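Local coordinates for uncharacterized protein (Bacteroides eggerthii, PDB 4L3R) that is of unknown function but belongs to the DUF4847 family of the Calycin clan, many of whose members are beta-barrels that bind small molecules, at residues T14-S18 against L47-E51; F29-S35 against K106-V110; A74-I79 against A99-S104; F111-L115 against V140-T144. The contacts are given in a common frame with arbitrary orientation. Residues are numbered along the deposited sequence.

Contact 1: residues T14-S18 against L47-E51; sequences TWKLS and LKITE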
loop_
_atom_site.group_PDB
_atom_site.type_symbol
_atom_site.label_atom_id
_atom_site.label_comp_id
_atom_site.label_asym_id
_atom_site.label_seq_id
_atom_site.Cartn_x
_atom_site.Cartn_y
_atom_site.Cartn_z
ATOM N N THR B 14 7.291 5.412 10.242
ATOM C CA THR B 14 6.911 6.797 10.464
ATOM C C THR B 14 8.162 7.630 10.243
ATOM O O THR B 14 9.189 7.381 10.882
ATOM C CB THR B 14 6.310 6.952 11.858
ATOM O OG1 THR B 14 5.140 6.134 11.926
ATOM C CG2 THR B 14 5.950 8.397 12.184
ATOM N N TRP B 15 8.086 8.595 9.323
ATOM C CA TRP B 15 9.194 9.498 9.019
ATOM C C TRP B 15 9.166 10.634 10.021
ATOM O O TRP B 15 8.139 11.292 10.155
ATOM C CB TRP B 15 9.075 10.023 7.587
ATOM C CG TRP B 15 9.319 8.958 6.575
ATOM C CD1 TRP B 15 8.377 8.217 5.923
ATOM C CD2 TRP B 15 10.587 8.399 6.222
ATOM N NE1 TRP B 15 8.987 7.290 5.116
ATOM C CE2 TRP B 15 10.346 7.371 5.288
ATOM C CE3 TRP B 15 11.910 8.697 6.573
ATOM C CZ2 TRP B 15 11.387 6.644 4.688
ATOM C CZ3 TRP B 15 12.934 7.968 5.999
ATOM C CH2 TRP B 15 12.673 6.959 5.060
ATOM N N LYS B 16 10.269 10.835 10.756
ATOM C CA LYS B 16 10.389 11.877 11.773
ATOM C C LYS B 16 11.257 13.001 11.229
ATOM O O LYS B 16 12.365 12.735 10.770
ATOM C CB LYS B 16 10.991 11.281 13.063
ATOM C CG LYS B 16 11.302 12.288 14.176
ATOM C CD LYS B 16 10.072 12.910 14.812
ATOM C CE LYS B 16 10.483 13.966 15.812
ATOM N NZ LYS B 16 9.443 14.188 16.850
ATOM N N LEU B 17 10.766 14.253 11.292
ATOM C CA LEU B 17 11.519 15.411 10.822
ATOM C C LEU B 17 12.833 15.570 11.578
ATOM O O LEU B 17 12.839 15.523 12.806
ATOM C CB LEU B 17 10.683 16.686 11.003
ATOM C CG LEU B 17 11.299 17.974 10.456
ATOM C CD1 LEU B 17 11.200 18.014 8.938
ATOM C CD2 LEU B 17 10.654 19.193 11.103
ATOM N N SER B 18 13.943 15.739 10.843
ATOM C CA SER B 18 15.275 15.943 11.420
ATOM C C SER B 18 15.874 17.317 11.048
ATOM O O SER B 18 16.774 17.775 11.749
ATOM C CB SER B 18 16.221 14.837 10.966
ATOM O OG SER B 18 16.337 14.813 9.554
ATOM N N LEU B 47 9.713 19.636 18.997
ATOM C CA LEU B 47 10.303 18.646 18.093
ATOM C C LEU B 47 10.766 17.388 18.845
ATOM O O LEU B 47 10.794 16.323 18.235
ATOM C CB LEU B 47 11.480 19.262 17.315
ATOM C CG LEU B 47 12.129 18.410 16.219
ATOM C CD1 LEU B 47 11.128 18.054 15.130
ATOM C CD2 LEU B 47 13.318 19.132 15.614
ATOM N N LYS B 48 11.132 17.492 20.145
ATOM C CA LYS B 48 11.539 16.318 20.949
ATOM C C LYS B 48 10.358 15.357 21.204
ATOM O O LYS B 48 10.598 14.174 21.469
ATOM C CB LYS B 48 12.146 16.727 22.308
ATOM C CG LYS B 48 13.584 17.230 22.243
ATOM C CD LYS B 48 14.092 17.635 23.634
ATOM C CE LYS B 48 15.497 18.204 23.621
ATOM N NZ LYS B 48 15.520 19.659 23.310
ATOM N N ILE B 49 9.097 15.858 21.164
ATOM C CA ILE B 49 7.918 15.016 21.385
ATOM C C ILE B 49 7.820 14.038 20.214
ATOM O O ILE B 49 7.846 14.464 19.061
ATOM C CB ILE B 49 6.626 15.861 21.581
ATOM C CG1 ILE B 49 6.716 16.686 22.890
ATOM C CG2 ILE B 49 5.381 14.956 21.605
ATOM C CD1 ILE B 49 5.709 17.837 23.019
ATOM N N THR B 50 7.725 12.735 20.518
ATOM C CA THR B 50 7.716 11.642 19.532
ATOM C C THR B 50 6.678 11.829 18.417
ATOM O O THR B 50 7.025 11.732 17.249
ATOM C CB THR B 50 7.468 10.295 20.254
ATOM O OG1 THR B 50 8.488 10.126 21.240
ATOM C CG2 THR B 50 7.476 9.093 19.296
ATOM N N GLU B 51 5.421 12.069 18.786
ATOM C CA GLU B 51 4.312 12.197 17.838
ATOM C C GLU B 51 4.337 13.490 17.004
ATOM O O GLU B 51 3.615 13.542 16.015
ATOM C CB GLU B 51 2.942 12.065 18.554
ATOM C CG GLU B 51 2.627 13.128 19.606
ATOM C CD GLU B 51 2.890 12.741 21.050
ATOM O OE1 GLU B 51 3.884 12.023 21.304
ATOM O OE2 GLU B 51 2.145 13.221 21.936
#
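Thr-14 and Trp-15, at the start of the segment, do not touch 47-51; Trp-15 turns instead to Phe-143 and Leu-55 of the two flanking strands. The contact opens with Lys-16, whose CA-to-CB bond points toward 47-51. Its side chain, bent at chi2 (p) and otherwise trans, carries the ammonium group among backbone carbonyls from the last turn of helix 37-48 and the loop that follows. Lys-16 NZ donates to Leu-47 O at 2.9 Å and, weakly, to Thr-50 O at 3.5 Å, while the carbonyl of Asn-52, just beyond the segment, is its strongest partner. Ile-49 O also lies 2.7 Å from Lys-16 NZ, but at a poor angle for a hydrogen bond. Helix 37-48 thus ends against a central strand of the antiparallel sheet of this Calycin-clan protein, and the chain then turns back to enter strand 54-61, the next strand over. At Leu-17 the chemistry becomes apolar: Leu-17 CD2 meets Leu-47 CD1 at 4.2 Å, and Leu-47 CD1 also lies 3.8 Å from Leu-17 O.

Contact 2: residues F29-S35 against K106-V110; sequences FYQGLWS and KLAKV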
loop_
_atom_site.group_PDB
_atom_site.type_symbol
_atom_site.label_atom_id
_atom_site.label_comp_id
_atom_site.label_asym_id
_atom_site.label_seq_id
_atom_site.Cartn_x
_atom_site.Cartn_y
_atom_site.Cartn_z
ATOM N N PHE B 29 18.678 23.949 10.522
ATOM C CA PHE B 29 17.579 24.841 10.155
ATOM C C PHE B 29 18.117 26.055 9.427
ATOM O O PHE B 29 19.153 26.597 9.832
ATOM C CB PHE B 29 16.779 25.250 11.388
ATOM C CG PHE B 29 16.148 24.053 12.052
ATOM C CD1 PHE B 29 15.107 23.368 11.440
ATOM C CD2 PHE B 29 16.647 23.561 13.250
ATOM C CE1 PHE B 29 14.559 22.236 12.028
ATOM C CE2 PHE B 29 16.062 22.452 13.862
ATOM C CZ PHE B 29 15.039 21.785 13.237
ATOM N N TYR B 30 17.433 26.474 8.330
ATOM C CA TYR B 30 17.896 27.614 7.519
ATOM C C TYR B 30 17.865 28.914 8.332
ATOM O O TYR B 30 17.143 29.015 9.320
ATOM C CB TYR B 30 17.095 27.777 6.200
ATOM C CG TYR B 30 15.603 28.000 6.347
ATOM C CD1 TYR B 30 15.082 29.278 6.526
ATOM C CD2 TYR B 30 14.704 26.953 6.182
ATOM C CE1 TYR B 30 13.710 29.495 6.630
ATOM C CE2 TYR B 30 13.327 27.151 6.311
ATOM C CZ TYR B 30 12.830 28.432 6.483
ATOM O OH TYR B 30 11.476 28.658 6.550
ATOM N N GLN B 31 18.670 29.892 7.921
ATOM C CA GLN B 31 18.774 31.171 8.625
ATOM C C GLN B 31 17.472 31.980 8.460
ATOM O O GLN B 31 16.972 32.117 7.341
ATOM C CB GLN B 31 19.989 31.962 8.093
ATOM C CG GLN B 31 20.594 32.941 9.091
ATOM C CD GLN B 31 21.960 33.410 8.629
ATOM O OE1 GLN B 31 22.185 33.668 7.438
ATOM N NE2 GLN B 31 22.922 33.494 9.542
ATOM N N GLY B 32 16.937 32.491 9.569
ATOM C CA GLY B 32 15.718 33.293 9.547
ATOM C C GLY B 32 14.426 32.523 9.754
ATOM O O GLY B 32 13.344 33.098 9.597
ATOM N N LEU B 33 14.509 31.226 10.123
ATOM C CA LEU B 33 13.312 30.412 10.385
ATOM C C LEU B 33 12.608 30.978 11.637
ATOM O O LEU B 33 11.386 31.149 11.635
ATOM C CB LEU B 33 13.691 28.935 10.558
ATOM C CG LEU B 33 12.622 27.903 10.190
ATOM C CD1 LEU B 33 13.226 26.510 10.121
ATOM C CD2 LEU B 33 11.458 27.924 11.158
ATOM N N TRP B 34 13.399 31.318 12.672
ATOM C CA TRP B 34 12.931 31.959 13.909
ATOM C C TRP B 34 13.499 33.379 13.989
ATOM O O TRP B 34 14.417 33.708 13.243
ATOM C CB TRP B 34 13.359 31.138 15.131
ATOM C CG TRP B 34 12.796 29.747 15.143
ATOM C CD1 TRP B 34 11.524 29.385 15.463
ATOM C CD2 TRP B 34 13.489 28.536 14.806
ATOM N NE1 TRP B 34 11.386 28.019 15.386
ATOM C CE2 TRP B 34 12.572 27.473 14.966
ATOM C CE3 TRP B 34 14.804 28.241 14.415
ATOM C CZ2 TRP B 34 12.934 26.138 14.759
ATOM C CZ3 TRP B 34 15.152 26.919 14.186
ATOM C CH2 TRP B 34 14.221 25.884 14.371
ATOM N N SER B 35 12.933 34.226 14.869
ATOM C CA SER B 35 13.377 35.620 15.076
ATOM C C SER B 35 14.283 35.773 16.312
ATOM O O SER B 35 14.956 36.798 16.438
ATOM C CB SER B 35 12.172 36.550 15.241
ATOM O OG SER B 35 11.435 36.718 14.043
ATOM N N LYS B 106 6.424 28.600 14.587
ATOM C CA LYS B 106 7.027 28.875 13.277
ATOM C C LYS B 106 7.559 27.618 12.593
ATOM O O LYS B 106 7.435 27.524 11.374
ATOM C CB LYS B 106 8.147 29.918 13.380
ATOM C CG LYS B 106 7.630 31.318 13.705
ATOM C CD LYS B 106 8.775 32.321 13.704
ATOM C CE LYS B 106 8.313 33.741 13.933
ATOM N NZ LYS B 106 9.430 34.708 13.787
ATOM N N LEU B 107 8.147 26.662 13.339
ATOM C CA LEU B 107 8.626 25.416 12.720
ATOM C C LEU B 107 7.446 24.611 12.176
ATOM O O LEU B 107 7.545 24.051 11.084
ATOM C CB LEU B 107 9.437 24.557 13.707
ATOM C CG LEU B 107 10.117 23.305 13.117
ATOM C CD1 LEU B 107 11.136 23.679 12.046
ATOM C CD2 LEU B 107 10.771 22.479 14.211
ATOM N N ALA B 108 6.330 24.574 12.923
ATOM C CA ALA B 108 5.111 23.863 12.506
ATOM C C ALA B 108 4.478 24.514 11.262
ATOM O O ALA B 108 4.005 23.799 10.380
ATOM C CB ALA B 108 4.111 23.827 13.652
ATOM N N LYS B 109 4.500 25.860 11.173
ATOM C CA LYS B 109 3.970 26.569 9.997
ATOM C C LYS B 109 4.793 26.242 8.748
ATOM O O LYS B 109 4.224 26.001 7.681
ATOM C CB LYS B 109 3.972 28.092 10.219
ATOM C CG LYS B 109 2.903 28.610 11.170
ATOM C CD LYS B 109 3.105 30.114 11.403
ATOM C CE LYS B 109 2.062 30.716 12.298
ATOM N NZ LYS B 109 2.259 32.180 12.473
ATOM N N VAL B 110 6.134 26.243 8.888
ATOM C CA VAL B 110 7.065 25.935 7.801
ATOM C C VAL B 110 6.892 24.465 7.354
ATOM O O VAL B 110 6.899 24.183 6.155
ATOM C CB VAL B 110 8.525 26.249 8.232
ATOM C CG1 VAL B 110 9.546 25.612 7.288
ATOM C CG2 VAL B 110 8.744 27.759 8.308
#
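Segment 29-35 is irregular backbone wrapped around a type II beta turn from Tyr-30 to Leu-33, whereas 106-110 is the first part of helix 106-116; their closest CA atoms, those of Trp-34 and Lys-106, are 6.7 Å apart. Gly-32 takes the positive phi of the turn, 92°, where a CB would jam against the preceding carbonyl oxygen. The middle of the turn, Gln-31 and Gly-32, stays clear of the helix, while its end residues Tyr-30 and Leu-33, with Phe-29 and Trp-34 beside them, meet it. Leu-33 is central: its CD1 lies 4.0 Å from Leu-107 CD1 and its CD2 3.9 Å from Val-110 CG2. Leu-107 and Val-110, three residues apart, lie on the same side of the helix, and through them the connection between strand 15-22 and helix 37-48 lies against a helix from much later in the chain. Phe-29 CE1 reaches Leu-107 CD1 at 3.7 Å, and Trp-34 CZ2 approaches Leu-107 CB at 4.0 Å. Tyr-30 presents its ring edge to Val-110, with OH 3.4 Å from Val-110 CG2. At the periphery, Lys-106 runs its extended chain past Leu-33 O, 3.5 Å from Lys-106 CD, to a salt bridge with Glu-39.

Contact 3: residues A74-I79 against A99-S104; sequences AVKANI and AYGSES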
loop_
_atom_site.group_PDB
_atom_site.type_symbol
_atom_site.label_atom_id
_atom_site.label_comp_id
_atom_site.label_asym_id
_atom_site.label_seq_id
_atom_site.Cartn_x
_atom_site.Cartn_y
_atom_site.Cartn_z
ATOM N N ALA B 74 2.082 17.924 12.545
ATOM C CA ALA B 74 3.053 18.918 12.975
ATOM C C ALA B 74 2.953 19.035 14.506
ATOM O O ALA B 74 3.581 18.230 15.184
ATOM C CB ALA B 74 2.797 20.245 12.282
ATOM N N VAL B 75 2.160 19.975 15.053
ATOM C CA VAL B 75 1.977 20.110 16.501
ATOM C C VAL B 75 0.471 20.108 16.762
ATOM O O VAL B 75 -0.055 19.110 17.258
ATOM C CB VAL B 75 2.701 21.365 17.069
ATOM C CG1 VAL B 75 2.436 21.520 18.572
ATOM C CG2 VAL B 75 4.201 21.295 16.790
ATOM N N LYS B 76 -0.227 21.190 16.392
ATOM C CA LYS B 76 -1.684 21.305 16.529
ATOM C C LYS B 76 -2.412 20.987 15.208
ATOM O O LYS B 76 -3.616 20.742 15.246
ATOM C CB LYS B 76 -2.064 22.720 16.999
ATOM C CG LYS B 76 -1.399 23.112 18.308
ATOM C CD LYS B 76 -2.010 24.354 18.946
ATOM C CE LYS B 76 -1.837 25.594 18.110
ATOM N NZ LYS B 76 -2.150 26.832 18.878
ATOM N N ALA B 77 -1.706 20.975 14.053
ATOM C CA ALA B 77 -2.341 20.725 12.761
ATOM C C ALA B 77 -1.981 19.351 12.191
ATOM O O ALA B 77 -0.901 18.817 12.453
ATOM C CB ALA B 77 -1.957 21.807 11.767
ATOM N N ASN B 78 -2.900 18.806 11.383
ATOM C CA ASN B 78 -2.764 17.510 10.726
ATOM C C ASN B 78 -3.027 17.595 9.239
ATOM O O ASN B 78 -3.877 18.367 8.804
ATOM C CB ASN B 78 -3.774 16.504 11.316
ATOM C CG ASN B 78 -3.407 15.999 12.679
ATOM O OD1 ASN B 78 -2.553 15.123 12.820
ATOM N ND2 ASN B 78 -4.033 16.532 13.721
ATOM N N ILE B 79 -2.354 16.734 8.480
ATOM C CA ILE B 79 -2.604 16.482 7.068
ATOM C C ILE B 79 -3.127 15.046 7.058
ATOM O O ILE B 79 -2.437 14.166 7.569
ATOM C CB ILE B 79 -1.349 16.703 6.191
ATOM C CG1 ILE B 79 -0.891 18.176 6.281
ATOM C CG2 ILE B 79 -1.622 16.279 4.733
ATOM C CD1 ILE B 79 0.421 18.470 5.586
ATOM N N ALA B 99 -4.409 21.395 5.310
ATOM C CA ALA B 99 -4.216 20.936 6.677
ATOM C C ALA B 99 -5.462 21.217 7.523
ATOM O O ALA B 99 -6.195 22.173 7.261
ATOM C CB ALA B 99 -3.007 21.622 7.296
ATOM N N TYR B 100 -5.698 20.378 8.535
ATOM C CA TYR B 100 -6.794 20.562 9.486
ATOM C C TYR B 100 -6.182 21.157 10.742
ATOM O O TYR B 100 -5.249 20.573 11.284
ATOM C CB TYR B 100 -7.496 19.238 9.776
ATOM C CG TYR B 100 -8.621 19.390 10.775
ATOM C CD1 TYR B 100 -9.842 19.933 10.400
ATOM C CD2 TYR B 100 -8.463 18.995 12.096
ATOM C CE1 TYR B 100 -10.878 20.080 11.317
ATOM C CE2 TYR B 100 -9.496 19.124 13.018
ATOM C CZ TYR B 100 -10.697 19.687 12.632
ATOM O OH TYR B 100 -11.709 19.824 13.550
ATOM N N GLY B 101 -6.669 22.312 11.168
ATOM C CA GLY B 101 -6.148 22.999 12.341
ATOM C C GLY B 101 -5.133 24.051 11.961
ATOM O O GLY B 101 -4.576 24.028 10.862
ATOM N N SER B 102 -4.902 24.991 12.872
ATOM C CA SER B 102 -3.992 26.119 12.671
ATOM C C SER B 102 -2.746 25.967 13.542
ATOM O O SER B 102 -2.826 25.387 14.623
ATOM C CB SER B 102 -4.723 27.416 13.022
ATOM O OG SER B 102 -4.051 28.565 12.534
ATOM N N GLU B 103 -1.605 26.501 13.087
ATOM C CA GLU B 103 -0.359 26.464 13.850
ATOM C C GLU B 103 0.067 27.852 14.310
ATOM O O GLU B 103 -0.107 28.820 13.572
ATOM C CB GLU B 103 0.772 25.866 13.006
ATOM C CG GLU B 103 0.598 24.394 12.676
ATOM C CD GLU B 103 0.741 23.419 13.832
ATOM O OE1 GLU B 103 0.875 23.855 14.998
ATOM O OE2 GLU B 103 0.728 22.197 13.565
ATOM N N SER B 104 0.625 27.942 15.530
ATOM C CA SER B 104 1.221 29.169 16.058
ATOM C C SER B 104 2.761 29.072 15.996
ATOM O O SER B 104 3.431 30.085 15.810
ATOM C CB SER B 104 0.753 29.446 17.487
ATOM O OG SER B 104 1.230 28.493 18.426
HETATM O O HOH W 1 -3.429 27.909 16.738
#
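Glu-103 shows how one carboxylate can organise a turn of backbone. Its CA-to-CB bond runs sideways, but with chi1 and chi2 both in m (-67° and -70°) the side chain folds round and brings its carboxylate to three consecutive amides. Glu-103 OE2 accepts from Val-75 N at 3.0 Å and from Ala-77 N at 2.8 Å, while Lys-76 N makes weak bonds to Glu-103 OE2 at 3.1 Å and Glu-103 OE1 at 3.2 Å. The turn is also tied internally, Ala-74 N donating to Ala-77 O at 3.1 Å. Lys-76 follows an m, t, m, t course along the other segment, so that Lys-76 CE lies 3.6 Å from Ser-102 O; a water accepts from Lys-76 NZ at 2.7 Å and donates weakly to Ser-102 O at 3.3 Å. Tyr-100, with chi1 in t, leads its ring away from 74-79. Gly-101 needs to lack a side chain, since a CB would clash with Lys-76 O. At the other end of the contact from Glu-103, Ile-79 CG1 touches Ala-99 CB at 4.2 Å. Asn-78 N donates to Tyr-100 O at 2.9 Å and Tyr-100 N to Asn-78 O at 2.7 Å, the reciprocal bonds of an antiparallel hydrogen-bonded pair. This single beta bridge, together with a carboxylate that accepts hydrogen bonds from the turn's amides, joins the beginning of strand 78-87 to the connection leading into helix 106-116.

Contact 4: residues F111-L115 against V140-T144; sequences FISGL and VMGFT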
loop_
_atom_site.group_PDB
_atom_site.type_symbol
_atom_site.label_atom_id
_atom_site.label_comp_id
_atom_site.label_asym_id
_atom_site.label_seq_id
_atom_site.Cartn_x
_atom_site.Cartn_y
_atom_site.Cartn_z
ATOM N N PHE B 111 6.758 23.543 8.315
ATOM C CA PHE B 111 6.578 22.112 8.042
ATOM C C PHE B 111 5.316 21.848 7.205
ATOM O O PHE B 111 5.400 21.187 6.171
ATOM C CB PHE B 111 6.491 21.352 9.378
ATOM C CG PHE B 111 6.275 19.862 9.282
ATOM C CD1 PHE B 111 7.340 19.006 9.059
ATOM C CD2 PHE B 111 5.026 19.309 9.511
ATOM C CE1 PHE B 111 7.156 17.632 9.034
ATOM C CE2 PHE B 111 4.837 17.927 9.471
ATOM C CZ PHE B 111 5.908 17.095 9.244
ATOM N N ILE B 112 4.169 22.398 7.632
ATOM C CA ILE B 112 2.882 22.197 6.950
ATOM C C ILE B 112 2.889 22.840 5.556
ATOM O O ILE B 112 2.476 22.183 4.599
ATOM C CB ILE B 112 1.698 22.719 7.820
ATOM C CG1 ILE B 112 1.536 21.868 9.109
ATOM C CG2 ILE B 112 0.376 22.767 7.031
ATOM C CD1 ILE B 112 0.963 20.437 8.932
ATOM N N SER B 113 3.343 24.101 5.432
ATOM C CA SER B 113 3.403 24.773 4.122
ATOM C C SER B 113 4.346 24.073 3.157
ATOM O O SER B 113 4.031 23.953 1.978
ATOM C CB SER B 113 3.846 26.231 4.262
ATOM O OG SER B 113 2.783 27.032 4.743
ATOM N N GLY B 114 5.509 23.674 3.657
ATOM C CA GLY B 114 6.529 23.016 2.860
ATOM C C GLY B 114 6.088 21.694 2.273
ATOM O O GLY B 114 6.454 21.379 1.140
ATOM N N LEU B 115 5.289 20.911 3.023
ATOM C CA LEU B 115 4.813 19.607 2.539
ATOM C C LEU B 115 3.911 19.744 1.320
ATOM O O LEU B 115 4.053 18.951 0.396
ATOM C CB LEU B 115 4.109 18.818 3.642
ATOM C CG LEU B 115 5.060 18.175 4.649
ATOM C CD1 LEU B 115 4.315 17.784 5.898
ATOM C CD2 LEU B 115 5.760 16.936 4.054
ATOM N N VAL B 140 14.915 22.076 1.622
ATOM C CA VAL B 140 14.784 20.639 1.812
ATOM C C VAL B 140 14.349 20.323 3.224
ATOM O O VAL B 140 14.844 20.930 4.171
ATOM C CB VAL B 140 16.075 19.853 1.464
ATOM C CG1 VAL B 140 16.371 19.932 -0.022
ATOM C CG2 VAL B 140 17.280 20.321 2.284
HETATM N N MSE B 141 13.436 19.342 3.356
HETATM C CA MSE B 141 12.996 18.793 4.630
HETATM C C MSE B 141 13.597 17.414 4.741
HETATM O O MSE B 141 13.331 16.585 3.877
HETATM C CB MSE B 141 11.474 18.679 4.697
HETATM C CG MSE B 141 10.743 19.945 5.028
HETATM SE SE MSE B 141 8.837 19.546 5.118
HETATM C CE MSE B 141 8.540 19.537 3.247
ATOM N N GLY B 142 14.405 17.167 5.762
ATOM C CA GLY B 142 15.021 15.863 5.971
ATOM C C GLY B 142 14.252 15.081 7.013
ATOM O O GLY B 142 13.775 15.662 7.988
ATOM N N PHE B 143 14.117 13.763 6.808
ATOM C CA PHE B 143 13.427 12.875 7.741
ATOM C C PHE B 143 14.248 11.625 8.023
ATOM O O PHE B 143 15.087 11.241 7.208
ATOM C CB PHE B 143 12.064 12.442 7.190
ATOM C CG PHE B 143 11.072 13.548 6.933
ATOM C CD1 PHE B 143 11.137 14.306 5.774
ATOM C CD2 PHE B 143 10.045 13.801 7.828
ATOM C CE1 PHE B 143 10.233 15.344 5.547
ATOM C CE2 PHE B 143 9.141 14.833 7.599
ATOM C CZ PHE B 143 9.251 15.612 6.468
ATOM N N THR B 144 13.970 10.975 9.162
ATOM C CA THR B 144 14.591 9.708 9.556
ATOM C C THR B 144 13.497 8.714 9.967
ATOM O O THR B 144 12.455 9.120 10.483
ATOM C CB THR B 144 15.612 9.916 10.680
ATOM O OG1 THR B 144 14.968 10.543 11.792
ATOM C CG2 THR B 144 16.801 10.750 10.233
#
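A selenomethionine, Met-141, fills the space between a helix and the strand that crosses it, and its end meets helix backbone as well as side chains. Its CE lies 3.4 Å from Gly-114 C and 3.5 Å from Leu-115 N, an approach open because Gly-114 has no side chain: an ideal CB there would point toward the strand and sit tightly against that methyl. The selenium of Met-141 stands 5.1 Å from the centroid of the Phe-111 ring, 45° off its normal, an oblique Met-aromatic contact. Segments 111-115 and 140-144 cross at -107°, their axes 9.9 Å apart at closest approach. This is helix-on-sheet packing: helix 106-116 lies across one face of the antiparallel sheet, close to the centre of the chain, and alternate residues Met-141 and Phe-143 rise from the strand to meet it. Phe-143 presents its ring edge to that of Phe-111, CE2 of Phe-143 lying 3.7 Å from CE1 of Phe-111. Leu-115 completes the apolar cluster, its CD2 lying 3.9 Å from Met-141 CE and 4.4 Å from Phe-143 CZ. Around this cluster, Leu-17 and Phe-53 pack on Phe-111, Phe-53 with its ring edge-to-face, while Leu-55 and Leu-130 touch both Leu-115 and Phe-143.

In the fold
Contacts 2 and 4 divide helix 106-116 between them, its first part meeting the loop 29-35 and its second the sheet; the centres of contacts 2 and 4 are about 12 Å apart. Contact 4 is also tied to contact 1, centre to centre about 11 Å away, because strands 15-22 and 137-144 are neighbours, joined by the probable hydrogen bonds Lys-16 N to Thr-144 O and Ser-18 N to Gly-142 O. The centre of contact 3 lies about 14 Å from that of contact 4, and its Ala-74 packs on Phe-111 and Ile-112. Along the chain, contacts 1 and 2 interleave, contact 3 falls between the two segments of contact 2, and contact 4 comes last. Residues distant in sequence thus gather around one helix and one antiparallel sheet.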